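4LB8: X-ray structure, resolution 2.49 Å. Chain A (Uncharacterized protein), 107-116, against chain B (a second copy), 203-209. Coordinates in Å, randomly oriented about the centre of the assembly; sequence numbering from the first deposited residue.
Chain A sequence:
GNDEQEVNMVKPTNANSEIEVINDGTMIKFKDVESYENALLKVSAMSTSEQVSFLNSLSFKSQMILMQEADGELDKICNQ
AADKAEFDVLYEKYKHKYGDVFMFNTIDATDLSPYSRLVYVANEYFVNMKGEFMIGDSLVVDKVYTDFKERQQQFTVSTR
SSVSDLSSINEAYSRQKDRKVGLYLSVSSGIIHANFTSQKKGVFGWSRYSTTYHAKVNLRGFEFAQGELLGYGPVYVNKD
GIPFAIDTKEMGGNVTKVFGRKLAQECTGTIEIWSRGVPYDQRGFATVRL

Chain A (107-116) IDATDLSPYS
Chain B 203-209: VFGWSRY

The carbonyl of Pro A114 is held in a fork: Arg B208 NH1 and NH2 each donate a hydrogen bond to Pro A114 O at 2.8 Å, so the acceptor lies near the guanidinium plane. The arginine reaches it with chi1 at -95°, chi2 and chi3 t and chi4 135°. Ser A113 CB covers one guanidinium face, 3.8 Å from Arg B208 CZ, while Tyr A115 (chi1 m, chi2 -90°) turns a ring face to the cation, its centroid 5.0 Å from Arg B208 CZ.

The backbones meet through a single beta bridge, Asp A111 opposite Trp B206, CA to CA 4.5 Å. Trp B206 (-80/135) bonds both ways: its N donates to Thr A110 O (2.7 Å), and its O accepts from Leu A112 N (3.0 Å). Register runs from Thr A110 beside Gly B205 to Ser A113 beside Ser B207, so the chains run parallel.

Gly B205, at 133/-163, is demanded by its backbone angles; moreover, a CB would sit 2.2 Å from Thr A110 O.

A type I turn from Asp A108 to Asp A111 presents the bridge, braced by Thr A110 N to Asp A108 OD1 (3.0 Å). Thr A110 OG1 (chi1 p) edges the indole, 3.5 Å from Trp B206 CD1. Leu A112 (m, t) packs CD1 against Phe B204 CB at 4.1 Å.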

# COMPACT_ATOMS: atom_id res chain seq x y z
N ILE A 107 2.36 -11.47 10.56
CA ILE A 107 1.58 -11.00 9.42
C ILE A 107 2.31 -11.35 8.10
O ILE A 107 1.75 -12.06 7.27
CB ILE A 107 1.25 -9.48 9.54
CG1 ILE A 107 0.52 -9.19 10.88
CG2 ILE A 107 0.45 -8.98 8.33
CD1 ILE A 107 0.41 -7.70 11.27
N ASP A 108 3.56 -10.85 7.91
CA ASP A 108 4.35 -11.12 6.70
C ASP A 108 5.48 -12.12 7.02
O ASP A 108 6.45 -11.77 7.69
CB ASP A 108 4.89 -9.80 6.14
CG ASP A 108 5.70 -9.89 4.86
OD1 ASP A 108 5.86 -11.02 4.33
OD2 ASP A 108 6.20 -8.84 4.40
N ALA A 109 5.36 -13.35 6.49
CA ALA A 109 6.34 -14.44 6.69
C ALA A 109 7.62 -14.28 5.87
O ALA A 109 8.56 -15.06 6.07
CB ALA A 109 5.70 -15.78 6.38
N THR A 110 7.69 -13.26 4.98
CA THR A 110 8.89 -12.94 4.20
C THR A 110 9.78 -12.00 5.02
O THR A 110 10.96 -11.79 4.68
CB THR A 110 8.56 -12.38 2.81
OG1 THR A 110 7.92 -11.11 2.93
CG2 THR A 110 7.70 -13.33 1.98
N ASP A 111 9.23 -11.44 6.12
CA ASP A 111 9.98 -10.57 7.03
C ASP A 111 10.59 -11.49 8.08
O ASP A 111 9.91 -11.98 8.99
CB ASP A 111 9.10 -9.47 7.62
CG ASP A 111 9.68 -8.71 8.79
OD1 ASP A 111 10.92 -8.74 8.97
OD2 ASP A 111 8.90 -8.10 9.55
N LEU A 112 11.90 -11.71 7.91
CA LEU A 112 12.72 -12.65 8.66
C LEU A 112 13.22 -12.17 9.98
O LEU A 112 13.64 -13.01 10.78
CB LEU A 112 13.96 -12.99 7.82
CG LEU A 112 13.73 -13.52 6.44
CD1 LEU A 112 15.04 -13.77 5.80
CD2 LEU A 112 12.88 -14.79 6.47
N SER A 113 13.30 -10.84 10.18
CA SER A 113 13.92 -10.19 11.34
C SER A 113 13.23 -10.39 12.68
O SER A 113 12.00 -10.26 12.76
CB SER A 113 14.04 -8.69 11.09
OG SER A 113 15.12 -8.47 10.20
N PRO A 114 14.00 -10.63 13.76
CA PRO A 114 13.38 -10.68 15.10
C PRO A 114 13.06 -9.27 15.56
O PRO A 114 13.70 -8.32 15.11
CB PRO A 114 14.46 -11.33 15.98
CG PRO A 114 15.75 -10.97 15.34
CD PRO A 114 15.48 -10.76 13.84
N TYR A 115 12.08 -9.13 16.45
CA TYR A 115 11.64 -7.84 16.99
C TYR A 115 11.67 -7.80 18.50
O TYR A 115 11.44 -8.83 19.15
CB TYR A 115 10.21 -7.53 16.53
CG TYR A 115 10.12 -7.15 15.08
CD1 TYR A 115 10.23 -5.82 14.67
CD2 TYR A 115 9.92 -8.12 14.09
CE1 TYR A 115 10.12 -5.46 13.33
CE2 TYR A 115 9.84 -7.78 12.75
CZ TYR A 115 9.93 -6.44 12.37
OH TYR A 115 9.86 -6.08 11.05
N SER A 116 11.88 -6.59 19.06
CA SER A 116 11.79 -6.37 20.52
C SER A 116 10.31 -6.50 20.89
O SER A 116 9.45 -6.16 20.08
CB SER A 116 12.33 -4.99 20.89
OG SER A 116 12.75 -4.84 22.23
N VAL B 203 17.28 -12.69 -1.11
CA VAL B 203 16.81 -13.93 -1.76
C VAL B 203 15.86 -14.74 -0.87
O VAL B 203 15.05 -15.51 -1.39
CB VAL B 203 17.97 -14.85 -2.22
CG1 VAL B 203 18.07 -14.87 -3.74
CG2 VAL B 203 19.31 -14.48 -1.57
N PHE B 204 15.98 -14.58 0.45
CA PHE B 204 15.22 -15.33 1.43
C PHE B 204 14.14 -14.51 2.10
O PHE B 204 13.33 -15.06 2.84
CB PHE B 204 16.18 -15.92 2.49
CG PHE B 204 17.18 -16.86 1.87
CD1 PHE B 204 16.77 -18.08 1.32
CD2 PHE B 204 18.52 -16.51 1.76
CE1 PHE B 204 17.69 -18.92 0.69
CE2 PHE B 204 19.44 -17.36 1.13
CZ PHE B 204 19.01 -18.56 0.60
N GLY B 205 14.14 -13.20 1.85
CA GLY B 205 13.18 -12.27 2.41
C GLY B 205 13.79 -11.02 2.98
O GLY B 205 14.94 -10.69 2.69
N TRP B 206 13.01 -10.31 3.81
CA TRP B 206 13.40 -9.06 4.45
C TRP B 206 14.28 -9.30 5.67
O TRP B 206 13.99 -10.15 6.52
CB TRP B 206 12.17 -8.23 4.84
CG TRP B 206 11.33 -7.86 3.66
CD1 TRP B 206 10.29 -8.57 3.14
CD2 TRP B 206 11.45 -6.68 2.86
NE1 TRP B 206 9.75 -7.91 2.06
CE2 TRP B 206 10.45 -6.74 1.86
CE3 TRP B 206 12.31 -5.57 2.88
CZ2 TRP B 206 10.30 -5.75 0.88
CZ3 TRP B 206 12.15 -4.58 1.92
CH2 TRP B 206 11.15 -4.68 0.94
N SER B 207 15.34 -8.52 5.75
CA SER B 207 16.36 -8.55 6.77
C SER B 207 16.82 -7.12 7.00
O SER B 207 16.68 -6.29 6.11
CB SER B 207 17.50 -9.43 6.28
OG SER B 207 18.66 -9.37 7.07
N ARG B 208 17.34 -6.80 8.19
CA ARG B 208 17.81 -5.46 8.51
C ARG B 208 19.13 -5.10 7.80
O ARG B 208 19.98 -5.97 7.57
CB ARG B 208 17.98 -5.31 10.03
CG ARG B 208 16.75 -4.70 10.67
CD ARG B 208 16.72 -4.89 12.15
NE ARG B 208 15.34 -4.97 12.62
CZ ARG B 208 14.89 -5.87 13.49
NH1 ARG B 208 15.70 -6.80 13.98
NH2 ARG B 208 13.62 -5.85 13.86
N TYR B 209 19.29 -3.82 7.46
CA TYR B 209 20.50 -3.30 6.80
C TYR B 209 20.72 -1.84 7.23
O TYR B 209 19.75 -1.16 7.56
CB TYR B 209 20.38 -3.44 5.26
CG TYR B 209 19.71 -2.27 4.56
CD1 TYR B 209 18.35 -2.00 4.75
CD2 TYR B 209 20.43 -1.45 3.70
CE1 TYR B 209 17.74 -0.90 4.13
CE2 TYR B 209 19.83 -0.34 3.09
CZ TYR B 209 18.48 -0.08 3.30
OH TYR B 209 17.89 1.01 2.69
O HOH W 1 17.75 -8.55 10.77